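Local coordinates for capsid polyprotein (Turkey astrovirus 2, PDB 3TS3) that forms the projecting spike domain of the avian astrovirus capsid, part of a polyprotein that probably self-assembles into an icosahedral shell, at residues A155-T160 against I166-T171; E24-T29 against F89-L94. All coordinates share one frame; numbering follows the deposited sequence.

Contact 1: residues A155-T160 against I166-T171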
loop_
_atom_site.group_PDB
_atom_site.type_symbol
_atom_site.label_atom_id
_atom_site.label_comp_id
_atom_site.label_asym_id
_atom_site.label_seq_id
_atom_site.Cartn_x
_atom_site.Cartn_y
_atom_site.Cartn_z
ATOM N N ALA C 155 -7.602 3.790 -13.771
ATOM C CA ALA C 155 -8.581 2.743 -13.966
ATOM C C ALA C 155 -8.027 1.378 -13.619
ATOM O O ALA C 155 -6.889 1.083 -13.916
ATOM C CB ALA C 155 -9.070 2.746 -15.401
ATOM N N LEU C 156 -8.861 0.545 -13.008
ATOM C CA LEU C 156 -8.511 -0.846 -12.775
ATOM C C LEU C 156 -9.429 -1.671 -13.667
ATOM O O LEU C 156 -10.645 -1.558 -13.586
ATOM C CB LEU C 156 -8.709 -1.230 -11.308
ATOM C CG LEU C 156 -8.506 -2.699 -10.915
ATOM C CD1 LEU C 156 -7.074 -3.144 -11.112
ATOM C CD2 LEU C 156 -8.931 -2.914 -9.474
ATOM N N PHE C 157 -8.831 -2.491 -14.520
ATOM C CA PHE C 157 -9.587 -3.329 -15.430
ATOM C C PHE C 157 -9.417 -4.785 -15.035
ATOM O O PHE C 157 -8.431 -5.159 -14.424
ATOM C CB PHE C 157 -9.047 -3.222 -16.861
ATOM C CG PHE C 157 -9.171 -1.865 -17.497
ATOM C CD1 PHE C 157 -10.365 -1.449 -18.055
ATOM C CD2 PHE C 157 -8.070 -1.042 -17.613
ATOM C CE1 PHE C 157 -10.466 -0.217 -18.664
ATOM C CE2 PHE C 157 -8.166 0.182 -18.224
ATOM C CZ PHE C 157 -9.367 0.594 -18.747
ATOM N N TYR C 158 -10.390 -5.604 -15.408
ATOM C CA TYR C 158 -10.217 -7.037 -15.352
ATOM C C TYR C 158 -10.267 -7.486 -16.806
ATOM O O TYR C 158 -11.316 -7.424 -17.438
ATOM C CB TYR C 158 -11.310 -7.708 -14.526
ATOM C CG TYR C 158 -11.114 -9.202 -14.354
ATOM C CD1 TYR C 158 -10.001 -9.699 -13.716
ATOM C CD2 TYR C 158 -12.050 -10.098 -14.817
ATOM C CE1 TYR C 158 -9.813 -11.049 -13.557
ATOM C CE2 TYR C 158 -11.873 -11.451 -14.661
ATOM C CZ TYR C 158 -10.752 -11.926 -14.027
ATOM O OH TYR C 158 -10.570 -13.280 -13.867
ATOM N N ARG C 159 -9.130 -7.942 -17.326
ATOM C CA ARG C 159 -9.081 -8.416 -18.704
ATOM C C ARG C 159 -9.463 -9.885 -18.665
ATOM O O ARG C 159 -8.653 -10.747 -18.373
ATOM C CB ARG C 159 -7.684 -8.233 -19.300
ATOM C CG ARG C 159 -7.594 -8.575 -20.788
ATOM C CD ARG C 159 -6.157 -8.703 -21.290
ATOM N NE ARG C 159 -5.429 -7.441 -21.293
ATOM C CZ ARG C 159 -4.220 -7.265 -20.774
ATOM N NH1 ARG C 159 -3.583 -8.268 -20.189
ATOM N NH2 ARG C 159 -3.653 -6.073 -20.840
ATOM N N THR C 160 -10.718 -10.148 -18.988
ATOM C CA THR C 160 -11.309 -11.469 -18.860
ATOM C C THR C 160 -10.609 -12.524 -19.701
ATOM O O THR C 160 -10.537 -13.670 -19.303
ATOM C CB THR C 160 -12.813 -11.454 -19.193
ATOM O OG1 THR C 160 -13.003 -11.053 -20.548
ATOM C CG2 THR C 160 -13.541 -10.480 -18.300
ATOM N N ILE C 166 -5.647 -5.364 -14.489
ATOM C CA ILE C 166 -4.739 -4.417 -15.086
ATOM C C ILE C 166 -4.937 -3.037 -14.498
ATOM O O ILE C 166 -6.011 -2.479 -14.581
ATOM C CB ILE C 166 -4.992 -4.331 -16.600
ATOM C CG1 ILE C 166 -4.835 -5.712 -17.234
ATOM C CG2 ILE C 166 -4.074 -3.313 -17.242
ATOM C CD1 ILE C 166 -3.442 -6.278 -17.103
ATOM N N LEU C 167 -3.882 -2.486 -13.921
ATOM C CA LEU C 167 -3.962 -1.153 -13.357
ATOM C C LEU C 167 -3.387 -0.181 -14.381
ATOM O O LEU C 167 -2.243 -0.296 -14.768
ATOM C CB LEU C 167 -3.167 -1.095 -12.054
ATOM C CG LEU C 167 -3.106 0.262 -11.355
ATOM C CD1 LEU C 167 -4.474 0.728 -10.898
ATOM C CD2 LEU C 167 -2.131 0.207 -10.200
ATOM N N PHE C 168 -4.209 0.760 -14.830
ATOM C CA PHE C 168 -3.826 1.674 -15.895
ATOM C C PHE C 168 -3.789 3.105 -15.383
ATOM O O PHE C 168 -4.772 3.606 -14.877
ATOM C CB PHE C 168 -4.832 1.536 -17.046
ATOM C CG PHE C 168 -4.660 2.551 -18.139
ATOM C CD1 PHE C 168 -3.571 2.498 -18.969
ATOM C CD2 PHE C 168 -5.603 3.538 -18.349
ATOM C CE1 PHE C 168 -3.411 3.406 -19.976
ATOM C CE2 PHE C 168 -5.437 4.457 -19.356
ATOM C CZ PHE C 168 -4.344 4.392 -20.163
ATOM N N PHE C 169 -2.627 3.735 -15.500
ATOM C CA PHE C 169 -2.445 5.081 -14.994
ATOM C C PHE C 169 -1.297 5.786 -15.700
ATOM O O PHE C 169 -0.459 5.151 -16.310
ATOM C CB PHE C 169 -2.177 5.020 -13.484
ATOM C CG PHE C 169 -0.928 4.277 -13.124
ATOM C CD1 PHE C 169 0.226 4.960 -12.820
ATOM C CD2 PHE C 169 -0.906 2.902 -13.107
ATOM C CE1 PHE C 169 1.361 4.295 -12.500
ATOM C CE2 PHE C 169 0.235 2.231 -12.784
ATOM C CZ PHE C 169 1.366 2.925 -12.469
ATOM N N SER C 170 -1.261 7.108 -15.607
ATOM C CA SER C 170 -0.158 7.860 -16.179
ATOM C C SER C 170 0.804 8.319 -15.088
ATOM O O SER C 170 0.459 8.343 -13.921
ATOM C CB SER C 170 -0.660 9.074 -16.963
ATOM O OG SER C 170 -1.193 10.053 -16.095
ATOM N N THR C 171 2.015 8.666 -15.499
ATOM C CA THR C 171 3.004 9.259 -14.619
ATOM C C THR C 171 3.492 10.550 -15.268
ATOM O O THR C 171 3.400 10.709 -16.476
ATOM C CB THR C 171 4.214 8.333 -14.336
ATOM O OG1 THR C 171 4.754 7.838 -15.563
ATOM C CG2 THR C 171 3.804 7.162 -13.469
#
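F157 and I166 face each other as an antiparallel hydrogen-bonded pair. F157 N gives a nearly straight bond to I166 O at 2.8 Å (176°). I166 N returns one to F157 O. A155 and F168 form the next such pair, and F168 N reaches A155 O at 2.8 Å. The tight part of the contact is the side that carries A155, F157, I166 and F168. There the F157 and F168 side chains lie side by side and point the same way. The CE2 edge of F157 lies 3.8 Å from F168 CB. I57 of strand 56-59 packs on A155, F157 and F168. The two strands make a beta hairpin within the large antiparallel sheet of the spike domain. Strand 142-148 continues the sheet beyond 153-159, and strand 76-81 continues it beyond 164-171. R159 packs against I166 near the turn. Its chain bends at chi3 (-68°), which brings the guanidinium across the isoleucine. I166 CG1 sits 3.7 Å above one face of that group, toward its rim. The charge is buried but has partners: NH1 makes a salt bridge to D162, and NH2 bonds to L135 O. The L156 and L167 side is looser. This pair lacks mutual backbone bonds, and of the opposite segment its side chains come near backbone atoms only. L156 CD1 stays 3.7 Å from I166 O, and L167 CD1 lies 3.9 Å from A155 O. L156 packs instead on M146 of the neighbouring strand.

Contact 2: residues E24-T29 against F89-L94; sequences ERVSTT and FGQPRL. With SO4 (sulfate ion), chain I.
V26 sets CG1 anti to its backbone N (chi1 174°) and leaves CG2 beside that N, turned to L94. In L94, CG lies anti to the carbonyl carbon (chi1 -56°). The two side chains therefore meet tip to tip, with V26 CG2 3.9 Å from L94 CD1. The other valine branch, CG1, approaches R93 NH2 at 4.2 Å and also touches the Q91 side chain. L94 CD2 lies over one face of the R93 guanidinium, 3.6 Å above its plane and toward its rim. No hydrogen bond joins the two segments. The contact sets the loop before strand 34-37 against the turn that follows strand 87-90. That turn is tied by L94 N to Q91 O. The loop holds an ST turn, in which T29 N bonds to S27 OG at 3.2 Å. S27 OG also donates to sulfate O3 at 2.7 Å, and T29 OG1 adds a weak bond to the same O3. The R25 guanidinium meets the sulfate edge-on: NH1 bonds to O4 at 2.9 Å and NH2 to O2 at 2.7 Å. The ion probably came from the crystallisation liquor. R25 NE is paired with E114. P92, on the turn, packs on I39 of the second subunit.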
loop_
_atom_site.group_PDB
_atom_site.type_symbol
_atom_site.label_atom_id
_atom_site.label_comp_id
_atom_site.label_asym_id
_atom_site.label_seq_id
_atom_site.Cartn_x
_atom_site.Cartn_y
_atom_site.Cartn_z
ATOM N N GLU C 24 -21.830 -8.263 6.403
ATOM C CA GLU C 24 -22.744 -7.392 5.668
ATOM C C GLU C 24 -22.090 -6.682 4.485
ATOM O O GLU C 24 -20.923 -6.351 4.526
ATOM C CB GLU C 24 -23.363 -6.362 6.613
ATOM C CG GLU C 24 -24.212 -6.990 7.692
ATOM C CD GLU C 24 -24.301 -6.142 8.939
ATOM O OE1 GLU C 24 -23.669 -5.081 8.986
ATOM O OE2 GLU C 24 -25.002 -6.552 9.877
ATOM N N ARG C 25 -22.872 -6.431 3.445
ATOM C CA ARG C 25 -22.372 -5.733 2.270
ATOM C C ARG C 25 -22.108 -4.268 2.573
ATOM O O ARG C 25 -22.882 -3.626 3.263
ATOM C CB ARG C 25 -23.374 -5.826 1.117
ATOM C CG ARG C 25 -22.927 -5.091 -0.138
ATOM C CD ARG C 25 -23.890 -5.288 -1.304
ATOM N NE ARG C 25 -23.571 -4.367 -2.385
ATOM C CZ ARG C 25 -24.165 -3.198 -2.581
ATOM N NH1 ARG C 25 -25.137 -2.800 -1.781
ATOM N NH2 ARG C 25 -23.786 -2.423 -3.580
ATOM N N VAL C 26 -21.008 -3.760 2.041
ATOM C CA VAL C 26 -20.709 -2.345 2.108
ATOM C C VAL C 26 -20.788 -1.866 0.667
ATOM O O VAL C 26 -20.086 -2.363 -0.185
ATOM C CB VAL C 26 -19.311 -2.090 2.695
ATOM C CG1 VAL C 26 -18.953 -0.606 2.621
ATOM C CG2 VAL C 26 -19.267 -2.559 4.136
ATOM N N SER C 27 -21.656 -0.908 0.392
ATOM C CA SER C 27 -21.833 -0.460 -0.982
ATOM C C SER C 27 -20.600 0.225 -1.545
ATOM O O SER C 27 -19.899 0.919 -0.835
ATOM C CB SER C 27 -23.027 0.479 -1.109
ATOM O OG SER C 27 -23.120 0.964 -2.432
ATOM N N THR C 28 -20.381 0.040 -2.841
ATOM C CA THR C 28 -19.241 0.624 -3.538
ATOM C C THR C 28 -19.554 1.977 -4.178
ATOM O O THR C 28 -18.770 2.484 -4.953
ATOM C CB THR C 28 -18.639 -0.324 -4.594
ATOM O OG1 THR C 28 -19.636 -0.699 -5.550
ATOM C CG2 THR C 28 -18.079 -1.569 -3.930
ATOM N N THR C 29 -20.709 2.548 -3.853
ATOM C CA THR C 29 -21.066 3.855 -4.385
ATOM C C THR C 29 -20.126 4.961 -3.934
ATOM O O THR C 29 -19.791 5.835 -4.719
ATOM C CB THR C 29 -22.467 4.283 -3.964
ATOM O OG1 THR C 29 -23.416 3.336 -4.436
ATOM C CG2 THR C 29 -22.787 5.633 -4.566
ATOM N N PHE C 89 -7.786 -3.630 0.606
ATOM C CA PHE C 89 -8.040 -3.259 1.990
ATOM C C PHE C 89 -9.417 -2.624 2.017
ATOM O O PHE C 89 -9.787 -1.911 1.105
ATOM C CB PHE C 89 -7.054 -2.204 2.501
ATOM C CG PHE C 89 -5.704 -2.740 2.900
ATOM C CD1 PHE C 89 -4.721 -2.920 1.959
ATOM C CD2 PHE C 89 -5.414 -3.015 4.220
ATOM C CE1 PHE C 89 -3.485 -3.383 2.314
ATOM C CE2 PHE C 89 -4.179 -3.490 4.586
ATOM C CZ PHE C 89 -3.208 -3.664 3.636
ATOM N N GLY C 90 -10.157 -2.890 3.078
ATOM C CA GLY C 90 -11.458 -2.291 3.289
ATOM C C GLY C 90 -11.404 -0.870 3.815
ATOM O O GLY C 90 -10.403 -0.441 4.356
ATOM N N GLN C 91 -12.535 -0.185 3.716
ATOM C CA GLN C 91 -12.683 1.192 4.141
ATOM C C GLN C 91 -12.207 1.242 5.589
ATOM O O GLN C 91 -12.505 0.356 6.356
ATOM C CB GLN C 91 -14.180 1.521 4.077
ATOM C CG GLN C 91 -14.566 2.946 4.429
ATOM C CD GLN C 91 -16.069 3.129 4.506
ATOM O OE1 GLN C 91 -16.803 2.186 4.755
ATOM N NE2 GLN C 91 -16.519 4.351 4.298
ATOM N N PRO C 92 -11.480 2.292 5.963
ATOM C CA PRO C 92 -10.802 2.298 7.258
ATOM C C PRO C 92 -11.732 2.113 8.455
ATOM O O PRO C 92 -11.351 1.420 9.379
ATOM C CB PRO C 92 -10.127 3.675 7.285
ATOM C CG PRO C 92 -9.794 3.928 5.856
ATOM C CD PRO C 92 -10.909 3.300 5.050
ATOM N N ARG C 93 -12.937 2.666 8.418
ATOM C CA ARG C 93 -13.846 2.545 9.560
ATOM C C ARG C 93 -14.233 1.087 9.865
ATOM O O ARG C 93 -14.612 0.764 10.977
ATOM C CB ARG C 93 -15.102 3.406 9.360
ATOM C CG ARG C 93 -15.977 2.924 8.233
ATOM C CD ARG C 93 -17.247 3.723 8.045
ATOM N NE ARG C 93 -18.022 3.125 6.966
ATOM C CZ ARG C 93 -18.916 2.153 7.122
ATOM N NH1 ARG C 93 -19.198 1.683 8.332
ATOM N NH2 ARG C 93 -19.544 1.668 6.060
ATOM N N LEU C 94 -14.178 0.236 8.849
ATOM C CA LEU C 94 -14.513 -1.176 8.991
ATOM C C LEU C 94 -13.553 -1.986 9.857
ATOM O O LEU C 94 -13.959 -2.912 10.542
ATOM C CB LEU C 94 -14.651 -1.828 7.618
ATOM C CG LEU C 94 -15.653 -1.192 6.653
ATOM C CD1 LEU C 94 -15.640 -1.946 5.340
ATOM C CD2 LEU C 94 -17.049 -1.210 7.272
HETATM S S SO4 I . -26.355 0.309 -3.580
HETATM O O1 SO4 I . -27.541 0.707 -4.343
HETATM O O2 SO4 I . -25.470 -0.474 -4.430
HETATM O O3 SO4 I . -25.676 1.516 -3.115
HETATM O O4 SO4 I . -26.765 -0.478 -2.418
#

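Contact 1 is core and contact 2 lies nearer the surface. Their centres are 21 Å apart, and their nearest atoms are about 10 Å apart. Both reach the same large antiparallel sheet. Contact 1 joins two adjacent strands within it. Contact 2 lays a loop on the turn leaving another of its strands. The chemistry follows this placing. Backbone bonds and close side-chain packing hold 155-160 to 166-171, whereas a few side-chain touches around V26 join 24-29 to 89-94. The arginines differ too: R159 is buried with protein partners, while R25 is exposed and also binds a sulfate. The second subunit packs on segment 89-94 of contact 2, but it does not touch contact 1.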